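PDB 3PME: type C neurotoxin from Clostridium botulinum, which probably attaches the toxin to nerve-cell membranes, as the receptor-binding domain of a C/D mosaic botulinum neurotoxin implicated in ganglioside and phosphatidylethanolamine recognition. Local coordinates for residues Tyr127-Ser130 with Gly135-Asn138; Asp80-His85 with Glu129-Thr134; Phe73-Ser78 with Trp100-Arg105. One frame throughout, in Å; residues are numbered along the deposited sequence.

In the fold
All three contacts lie within the N-terminal, concanavalin-like half of the receptor-binding domain. Contact 3 is the core contact: strands of two different sheets meet there through buried hydrocarbon side chains alone. Contact 1 is also largely buried, but it joins two parts of a single loop between strands 120-126 and 141-148, chiefly through backbone polar groups and a water. Contact 2 is smaller and lies partly at the surface, where the turn of that same loop leans on helix 79-82 through one leucine. Contacts 1 and 2 adjoin, with Tyr127 OH and Thr82 OG1 in hydrogen-bonding contact, while strand 68-77 leads from contact 3 into the helix of contact 2.

Contact 1: Tyr127-Ser130 with Gly135-Asn138; sequences YSES and GYTN
Tyr127 and Tyr136 provide the one direct hydrogen bond between these two parts of the loop. Tyr136 N donates to Tyr127 O over 2.8 Å, nearly straight on to the carbonyl, with a C=O...N angle of 169°. The same oxygen has a further close neighbour in Tyr136 CD2, which brings the edge of its ring to within 3.3 Å, with the oxygen in the ring plane. One residue further along each segment, a water takes over: it donates to Ser128 O at 2.7 Å and accepts from Thr137 N at 3.0 Å. Direct and water-mediated bonds thus tie successive backbone groups together where there is no regular sheet to do so.

Apolar packing is slight, with Tyr127 CB 4.1 Å from Tyr136 CD2. The two aromatic rings do not stack. Tyr127 CG is held between its backbone N and carbonyl carbon (chi1 70°), which sends the ring alongside the Tyr136 carbonyl, CD1 4.1 Å from Tyr136 O. Gly135 turns the side of its CA where a side chain would begin straight at Ser128 O and close to Tyr127 O, so the lack of one lets the two backbones come this near. The carboxylate of Glu129 rests beside it.

Several polar ends find partners elsewhere. Tyr127 OH bonds to Thr82 OG1, Ser128 OG to Leu131 N, and Glu129 OE1 probably to Thr134 OG1. A small hydroxyl suits Ser128 because it can turn back to its own loop while its CB lies beside Thr137 OG1.

In the fold, this loop leaves strand 120-126 and leads into strand 141-148. Thr137 and Ser128 pack on Thr82 of helix 79-82, Tyr136 meets the ring of Phe141, and Asn138 reaches both Lys76 of strand 68-77 and Asp409 near the chain's C-terminal end.

Contact 2: Asp80-His85 with Glu129-Thr134; sequences DLTNSH and ESLSHT
A type I' beta turn from Glu129 to Ser132 carries Leu131 against Thr82 and Asn83, at the short helix that follows strand 68-77. The turn is closed by Ser132 N, which donates to Glu129 O at 3.1 Å. Ser130 and Leu131 both have positive phi, as type I' requires. Leu131 occupies the third position, where glycine is the usual residue, and its conformation points the isobutyl group at the helix.

Leucine's fork lets one side chain serve two neighbours. CD2 lies 3.7 Å from Thr82 CG2, the two side chains running antiparallel as they pass alongside one another. CD1 turns to Asn83, which crosses it at about a right angle and sets OD1 3.5 Å from that methyl. Threonine suits its place because its two branches can be divided between tasks. With OG1 beside its own backbone N (chi1 -62°), the hydroxyl bonds to Ser78 O one helical turn back and also to Tyr127 OH. These two bonds hold OG1 and fix which way CG2 faces, toward Leu131. Asn83, exposed to solvent, brings the oxygen end of its amide, and CG behind it, against the CD1 methyl.

The two segments are therefore joined by van der Waals contact alone, one partner offering a methyl and the other an amide oxygen to the two methyls of a single leucine. Such contacts set how close the turn lies to the helix end. Since neither is directional, orientation is more likely owed to bonds nearby, such as that of Tyr127 OH with Thr82 OG1.

Contact 3: Phe73-Ser78 with Trp100-Arg105; sequences FWIKIS and WKLCIR
Strand 73-77 and strand 100-105 run in roughly the same direction, their axes 27° apart and 11.0 Å away at closest approach. That spacing is too wide for backbone pairing and is what two layers of a beta sandwich require. Ile77 and Ile104 lie nearest each other in the backbone, with their CA atoms 9.0 Å apart, and the gap is filled by side chains from both strands.

The Phe73, Ile75 and Ile77 side chains of one strand point toward Leu102 and Ile104 of the other. The long flat ring of Phe73 spans much of the distance between the sheets, so its far end does the touching: CZ is 3.5 Å from Leu102 CD2, with CE2 next nearest. With CG anti to the backbone N (chi1 -179°), Leu102 CD2 lies toward the facing strand. The same methyl brushes Ile75 CD1 at 4.5 Å, so leucine's branched end meets two residues. Toward the C-terminal end of both segments, Ile77 and Ile104 meet tip to tip. Their CD1 methyls are 3.2 Å apart, closer than two methyls normally sit, and the exact value deserves caution. Isoleucine suits a strand, which accommodates branching at CB; the extended arm of Ile77 crosses toward the other sheet, while that of Ile104 is turned by a chi2 of -67°, and the methyls meet between the layers.

Around the contact, strand 68-77 is paired with strands 141-148 and 193-201 in its own sheet, while strand 100-105 lies beside strand 108-114 in the other. Ile109 of strand 108-114 packs on both Ile77 and Ile104, Ile91 touches Leu102, and Val143 of strand 141-148 packs on Phe73 and Ile75, extending the hydrophobic interior of this concanavalin-like sandwich.

Contact 1: Tyr127-Ser130 with Gly135-Asn138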
loop_
_atom_site.group_PDB
_atom_site.type_symbol
_atom_site.label_atom_id
_atom_site.label_comp_id
_atom_site.label_asym_id
_atom_site.label_seq_id
_atom_site.Cartn_x
_atom_site.Cartn_y
_atom_site.Cartn_z
ATOM N N TYR A 127 -4.672 10.161 8.919
ATOM C CA TYR A 127 -4.156 9.403 7.793
ATOM C C TYR A 127 -4.901 9.775 6.515
ATOM O O TYR A 127 -4.402 9.513 5.433
ATOM C CB TYR A 127 -4.229 7.886 8.055
ATOM C CG TYR A 127 -5.639 7.371 8.066
ATOM C CD1 TYR A 127 -6.263 6.987 6.885
ATOM C CD2 TYR A 127 -6.357 7.274 9.245
ATOM C CE1 TYR A 127 -7.571 6.525 6.882
ATOM C CE2 TYR A 127 -7.670 6.827 9.252
ATOM C CZ TYR A 127 -8.268 6.450 8.065
ATOM O OH TYR A 127 -9.558 6.011 8.089
ATOM N N SER A 128 -6.064 10.416 6.648
ATOM C CA SER A 128 -6.916 10.708 5.483
ATOM C C SER A 128 -6.464 11.933 4.695
ATOM O O SER A 128 -6.445 11.917 3.464
ATOM C CB SER A 128 -8.362 10.917 5.928
ATOM O OG SER A 128 -9.199 11.244 4.822
ATOM N N GLU A 129 -6.122 13.001 5.406
ATOM C CA GLU A 129 -5.841 14.287 4.768
ATOM C C GLU A 129 -6.963 14.693 3.807
ATOM O O GLU A 129 -6.708 15.041 2.650
ATOM C CB GLU A 129 -4.505 14.233 4.032
ATOM C CG GLU A 129 -3.320 13.961 4.940
ATOM C CD GLU A 129 -2.037 13.744 4.166
ATOM O OE1 GLU A 129 -1.931 14.249 3.024
ATOM O OE2 GLU A 129 -1.137 13.062 4.698
ATOM N N SER A 130 -8.201 14.638 4.294
ATOM C CA SER A 130 -9.384 14.977 3.499
ATOM C C SER A 130 -9.517 14.122 2.245
ATOM O O SER A 130 -9.843 14.628 1.167
ATOM C CB SER A 130 -9.386 16.465 3.129
ATOM O OG SER A 130 -9.464 17.273 4.290
ATOM N N GLY A 135 -2.774 11.232 0.706
ATOM C CA GLY A 135 -2.964 10.591 1.996
ATOM C C GLY A 135 -2.968 9.073 1.926
ATOM O O GLY A 135 -2.561 8.484 0.919
ATOM N N TYR A 136 -3.462 8.439 2.989
ATOM C CA TYR A 136 -3.408 6.986 3.119
ATOM C C TYR A 136 -4.775 6.311 3.078
ATOM O O TYR A 136 -4.907 5.163 3.501
ATOM C CB TYR A 136 -2.735 6.588 4.441
ATOM C CG TYR A 136 -1.371 7.193 4.692
ATOM C CD1 TYR A 136 -0.212 6.526 4.322
ATOM C CD2 TYR A 136 -1.252 8.431 5.315
ATOM C CE1 TYR A 136 1.041 7.084 4.563
ATOM C CE2 TYR A 136 -0.012 8.993 5.560
ATOM C CZ TYR A 136 1.127 8.315 5.182
ATOM O OH TYR A 136 2.354 8.893 5.432
ATOM N N THR A 137 -5.800 7.003 2.586
ATOM C CA THR A 137 -7.116 6.380 2.491
ATOM C C THR A 137 -7.038 5.097 1.650
ATOM O O THR A 137 -6.588 5.125 0.507
ATOM C CB THR A 137 -8.157 7.341 1.885
ATOM O OG1 THR A 137 -8.281 8.502 2.720
ATOM C CG2 THR A 137 -9.509 6.649 1.814
ATOM N N ASN A 138 -7.483 3.985 2.242
ATOM C CA ASN A 138 -7.451 2.651 1.640
ATOM C C ASN A 138 -6.071 2.149 1.226
ATOM O O ASN A 138 -5.958 1.260 0.368
ATOM C CB ASN A 138 -8.413 2.540 0.445
ATOM C CG ASN A 138 -8.738 1.100 0.105
ATOM O OD1 ASN A 138 -9.003 0.292 1.002
ATOM N ND2 ASN A 138 -8.750 0.774 -1.195
HETATM O O HOH W 1 -6.148 9.894 1.685
#

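Contact 2: Asp80-His85 with Glu129-Thr134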
loop_
_atom_site.group_PDB
_atom_site.type_symbol
_atom_site.label_atom_id
_atom_site.label_comp_id
_atom_site.label_asym_id
_atom_site.label_seq_id
_atom_site.Cartn_x
_atom_site.Cartn_y
_atom_site.Cartn_z
ATOM N N ASP A 80 -14.973 4.518 2.344
ATOM C CA ASP A 80 -16.250 4.838 2.985
ATOM C C ASP A 80 -16.141 4.904 4.509
ATOM O O ASP A 80 -16.837 5.694 5.143
ATOM C CB ASP A 80 -17.357 3.866 2.566
ATOM C CG ASP A 80 -17.896 4.154 1.169
ATOM O OD1 ASP A 80 -17.244 4.898 0.416
ATOM O OD2 ASP A 80 -18.975 3.629 0.824
ATOM N N LEU A 81 -15.269 4.084 5.094
ATOM C CA LEU A 81 -15.078 4.124 6.536
ATOM C C LEU A 81 -14.271 5.365 6.900
ATOM O O LEU A 81 -14.553 6.034 7.893
ATOM C CB LEU A 81 -14.377 2.858 7.013
ATOM C CG LEU A 81 -14.190 2.685 8.515
ATOM C CD1 LEU A 81 -15.485 3.014 9.232
ATOM C CD2 LEU A 81 -13.756 1.258 8.800
ATOM N N THR A 82 -13.281 5.687 6.074
ATOM C CA THR A 82 -12.424 6.851 6.291
ATOM C C THR A 82 -13.216 8.156 6.223
ATOM O O THR A 82 -12.972 9.088 6.993
ATOM C CB THR A 82 -11.289 6.888 5.248
ATOM O OG1 THR A 82 -10.475 5.717 5.405
ATOM C CG2 THR A 82 -10.424 8.139 5.419
ATOM N N ASN A 83 -14.175 8.196 5.303
ATOM C CA ASN A 83 -15.011 9.374 5.068
ATOM C C ASN A 83 -15.985 9.660 6.205
ATOM O O ASN A 83 -16.499 10.771 6.338
ATOM C CB ASN A 83 -15.780 9.193 3.753
ATOM C CG ASN A 83 -16.602 10.411 3.375
ATOM O OD1 ASN A 83 -16.073 11.520 3.261
ATOM N ND2 ASN A 83 -17.905 10.207 3.162
ATOM N N SER A 84 -16.241 8.656 7.031
ATOM C CA SER A 84 -17.180 8.799 8.138
ATOM C C SER A 84 -16.662 9.720 9.250
ATOM O O SER A 84 -15.506 9.628 9.666
ATOM C CB SER A 84 -17.517 7.426 8.713
ATOM O OG SER A 84 -18.416 7.540 9.795
ATOM N N HIS A 85 -17.534 10.597 9.738
ATOM C CA HIS A 85 -17.184 11.501 10.822
ATOM C C HIS A 85 -17.240 10.788 12.164
ATOM O O HIS A 85 -16.767 11.314 13.175
ATOM C CB HIS A 85 -18.150 12.691 10.851
ATOM C CG HIS A 85 -18.002 13.625 9.693
ATOM N ND1 HIS A 85 -18.680 13.452 8.505
ATOM C CD2 HIS A 85 -17.267 14.752 9.545
ATOM C CE1 HIS A 85 -18.363 14.427 7.672
ATOM N NE2 HIS A 85 -17.506 15.228 8.278
ATOM N N GLU A 129 -6.122 13.001 5.406
ATOM C CA GLU A 129 -5.841 14.287 4.768
ATOM C C GLU A 129 -6.963 14.693 3.807
ATOM O O GLU A 129 -6.708 15.041 2.650
ATOM C CB GLU A 129 -4.505 14.233 4.032
ATOM C CG GLU A 129 -3.320 13.961 4.940
ATOM C CD GLU A 129 -2.037 13.744 4.166
ATOM O OE1 GLU A 129 -1.931 14.249 3.024
ATOM O OE2 GLU A 129 -1.137 13.062 4.698
ATOM N N SER A 130 -8.201 14.638 4.294
ATOM C CA SER A 130 -9.384 14.977 3.499
ATOM C C SER A 130 -9.517 14.122 2.245
ATOM O O SER A 130 -9.843 14.628 1.167
ATOM C CB SER A 130 -9.386 16.465 3.129
ATOM O OG SER A 130 -9.464 17.273 4.290
ATOM N N LEU A 131 -9.271 12.822 2.394
ATOM C CA LEU A 131 -9.380 11.867 1.290
ATOM C C LEU A 131 -8.466 12.223 0.122
ATOM O O LEU A 131 -8.735 11.848 -1.023
ATOM C CB LEU A 131 -10.828 11.755 0.801
ATOM C CG LEU A 131 -11.884 11.265 1.793
ATOM C CD1 LEU A 131 -13.264 11.249 1.140
ATOM C CD2 LEU A 131 -11.533 9.885 2.333
ATOM N N SER A 132 -7.388 12.940 0.414
ATOM C CA SER A 132 -6.405 13.301 -0.600
ATOM C C SER A 132 -5.705 12.071 -1.164
ATOM O O SER A 132 -5.467 11.091 -0.456
ATOM C CB SER A 132 -5.363 14.253 -0.018
ATOM O OG SER A 132 -4.359 14.538 -0.976
ATOM N N HIS A 133 -5.359 12.124 -2.445
ATOM C CA HIS A 133 -4.628 11.023 -3.053
ATOM C C HIS A 133 -3.179 11.016 -2.564
ATOM O O HIS A 133 -2.417 10.085 -2.835
ATOM C CB HIS A 133 -4.737 11.096 -4.578
ATOM C CG HIS A 133 -6.154 11.109 -5.074
ATOM N ND1 HIS A 133 -6.530 11.715 -6.253
ATOM C CD2 HIS A 133 -7.290 10.600 -4.536
ATOM C CE1 HIS A 133 -7.832 11.571 -6.426
ATOM N NE2 HIS A 133 -8.317 10.898 -5.398
ATOM N N THR A 134 -2.821 12.050 -1.806
ATOM C CA THR A 134 -1.516 12.134 -1.164
ATOM C C THR A 134 -1.564 11.490 0.222
ATOM O O THR A 134 -0.528 11.245 0.843
ATOM C CB THR A 134 -1.046 13.599 -1.024
ATOM O OG1 THR A 134 -1.845 14.275 -0.042
ATOM C CG2 THR A 134 -1.158 14.326 -2.356
#

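Contact 3: Phe73-Ser78 with Trp100-Arg105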
loop_
_atom_site.group_PDB
_atom_site.type_symbol
_atom_site.label_atom_id
_atom_site.label_comp_id
_atom_site.label_asym_id
_atom_site.label_seq_id
_atom_site.Cartn_x
_atom_site.Cartn_y
_atom_site.Cartn_z
ATOM N N PHE A 73 1.593 -3.148 13.686
ATOM C CA PHE A 73 0.686 -3.810 12.746
ATOM C C PHE A 73 0.554 -2.909 11.543
ATOM O O PHE A 73 0.895 -1.731 11.619
ATOM C CB PHE A 73 -0.706 -4.007 13.363
ATOM C CG PHE A 73 -1.343 -2.730 13.865
ATOM C CD1 PHE A 73 -1.090 -2.280 15.157
ATOM C CD2 PHE A 73 -2.198 -1.990 13.061
ATOM C CE1 PHE A 73 -1.661 -1.111 15.631
ATOM C CE2 PHE A 73 -2.783 -0.815 13.524
ATOM C CZ PHE A 73 -2.508 -0.364 14.825
ATOM N N TRP A 74 0.059 -3.453 10.429
ATOM C CA TRP A 74 -0.304 -2.620 9.289
ATOM C C TRP A 74 -1.815 -2.527 9.252
ATOM O O TRP A 74 -2.513 -3.452 9.666
ATOM C CB TRP A 74 0.180 -3.237 7.968
ATOM C CG TRP A 74 1.645 -3.468 7.905
ATOM C CD1 TRP A 74 2.376 -4.327 8.674
ATOM C CD2 TRP A 74 2.569 -2.838 7.014
ATOM N NE1 TRP A 74 3.694 -4.269 8.316
ATOM C CE2 TRP A 74 3.845 -3.357 7.303
ATOM C CE3 TRP A 74 2.439 -1.886 5.991
ATOM C CZ2 TRP A 74 4.988 -2.950 6.615
ATOM C CZ3 TRP A 74 3.575 -1.487 5.303
ATOM C CH2 TRP A 74 4.832 -2.020 5.616
ATOM N N ILE A 75 -2.332 -1.427 8.722
ATOM C CA ILE A 75 -3.768 -1.254 8.608
ATOM C C ILE A 75 -4.109 -0.611 7.253
ATOM O O ILE A 75 -3.301 0.130 6.680
ATOM C CB ILE A 75 -4.317 -0.424 9.804
ATOM C CG1 ILE A 75 -5.850 -0.488 9.882
ATOM C CG2 ILE A 75 -3.766 1.012 9.779
ATOM C CD1 ILE A 75 -6.400 -0.039 11.246
ATOM N N LYS A 76 -5.306 -0.920 6.765
ATOM C CA LYS A 76 -5.801 -0.439 5.477
ATOM C C LYS A 76 -7.288 -0.185 5.692
ATOM O O LYS A 76 -8.032 -1.111 6.015
ATOM C CB LYS A 76 -5.579 -1.505 4.401
ATOM C CG LYS A 76 -6.170 -1.163 3.046
ATOM C CD LYS A 76 -5.747 -2.218 2.025
ATOM C CE LYS A 76 -6.371 -1.960 0.643
ATOM N NZ LYS A 76 -7.821 -2.298 0.643
ATOM N N ILE A 77 -7.713 1.070 5.557
ATOM C CA ILE A 77 -9.062 1.485 5.935
ATOM C C ILE A 77 -9.828 1.977 4.699
ATOM O O ILE A 77 -9.382 2.882 4.012
ATOM C CB ILE A 77 -9.030 2.570 7.035
ATOM C CG1 ILE A 77 -8.182 2.096 8.219
ATOM C CG2 ILE A 77 -10.435 2.890 7.519
ATOM C CD1 ILE A 77 -7.664 3.234 9.078
ATOM N N SER A 78 -10.969 1.361 4.407
ATOM C CA SER A 78 -11.709 1.698 3.194
ATOM C C SER A 78 -12.065 3.177 3.099
ATOM O O SER A 78 -12.135 3.888 4.103
ATOM C CB SER A 78 -12.971 0.836 3.072
ATOM O OG SER A 78 -14.008 1.306 3.924
ATOM N N TRP A 100 -6.276 -0.196 27.122
ATOM C CA TRP A 100 -5.965 0.540 25.894
ATOM C C TRP A 100 -6.940 0.168 24.796
ATOM O O TRP A 100 -7.585 -0.882 24.861
ATOM C CB TRP A 100 -4.534 0.258 25.434
ATOM C CG TRP A 100 -4.233 -1.208 25.193
ATOM C CD1 TRP A 100 -3.797 -2.123 26.112
ATOM C CD2 TRP A 100 -4.359 -1.916 23.953
ATOM N NE1 TRP A 100 -3.637 -3.353 25.515
ATOM C CE2 TRP A 100 -3.966 -3.247 24.188
ATOM C CE3 TRP A 100 -4.750 -1.544 22.660
ATOM C CZ2 TRP A 100 -3.966 -4.221 23.177
ATOM C CZ3 TRP A 100 -4.742 -2.508 21.660
ATOM C CH2 TRP A 100 -4.355 -3.829 21.929
ATOM N N LYS A 101 -7.059 1.039 23.792
ATOM C CA LYS A 101 -7.843 0.704 22.604
ATOM C C LYS A 101 -7.347 1.486 21.395
ATOM O O LYS A 101 -6.651 2.490 21.522
ATOM C CB LYS A 101 -9.342 0.958 22.836
ATOM C CG LYS A 101 -9.708 2.411 23.103
ATOM C CD LYS A 101 -11.225 2.590 23.190
ATOM C CE LYS A 101 -11.572 3.998 23.648
ATOM N NZ LYS A 101 -13.036 4.177 23.847
ATOM N N LEU A 102 -7.684 0.979 20.215
ATOM C CA LEU A 102 -7.439 1.679 18.962
ATOM C C LEU A 102 -8.778 1.993 18.328
ATOM O O LEU A 102 -9.638 1.112 18.202
ATOM C CB LEU A 102 -6.636 0.810 18.003
ATOM C CG LEU A 102 -6.306 1.453 16.647
ATOM C CD1 LEU A 102 -5.228 2.517 16.811
ATOM C CD2 LEU A 102 -5.865 0.384 15.656
ATOM N N CYS A 103 -8.955 3.248 17.928
ATOM C CA CYS A 103 -10.176 3.682 17.245
ATOM C C CYS A 103 -9.864 4.340 15.913
ATOM O O CYS A 103 -8.737 4.763 15.656
ATOM C CB CYS A 103 -10.944 4.696 18.091
ATOM S SG CYS A 103 -11.300 4.166 19.762
ATOM N N ILE A 104 -10.891 4.430 15.074
ATOM C CA ILE A 104 -10.874 5.249 13.874
ATOM C C ILE A 104 -11.931 6.317 14.082
ATOM O O ILE A 104 -13.040 6.026 14.516
ATOM C CB ILE A 104 -11.251 4.418 12.630
ATOM C CG1 ILE A 104 -10.183 3.365 12.359
ATOM C CG2 ILE A 104 -11.477 5.310 11.413
ATOM C CD1 ILE A 104 -8.892 3.945 11.951
ATOM N N ARG A 105 -11.588 7.564 13.803
ATOM C CA ARG A 105 -12.564 8.624 13.959
ATOM C C ARG A 105 -12.302 9.734 12.962
ATOM O O ARG A 105 -11.227 10.331 12.952
ATOM C CB ARG A 105 -12.547 9.184 15.380
ATOM C CG ARG A 105 -13.465 10.375 15.552
ATOM C CD ARG A 105 -13.502 10.857 17.001
ATOM N NE ARG A 105 -12.171 10.973 17.591
ATOM C CZ ARG A 105 -11.321 11.960 17.329
ATOM N NH1 ARG A 105 -11.652 12.919 16.471
ATOM N NH2 ARG A 105 -10.133 11.985 17.916
#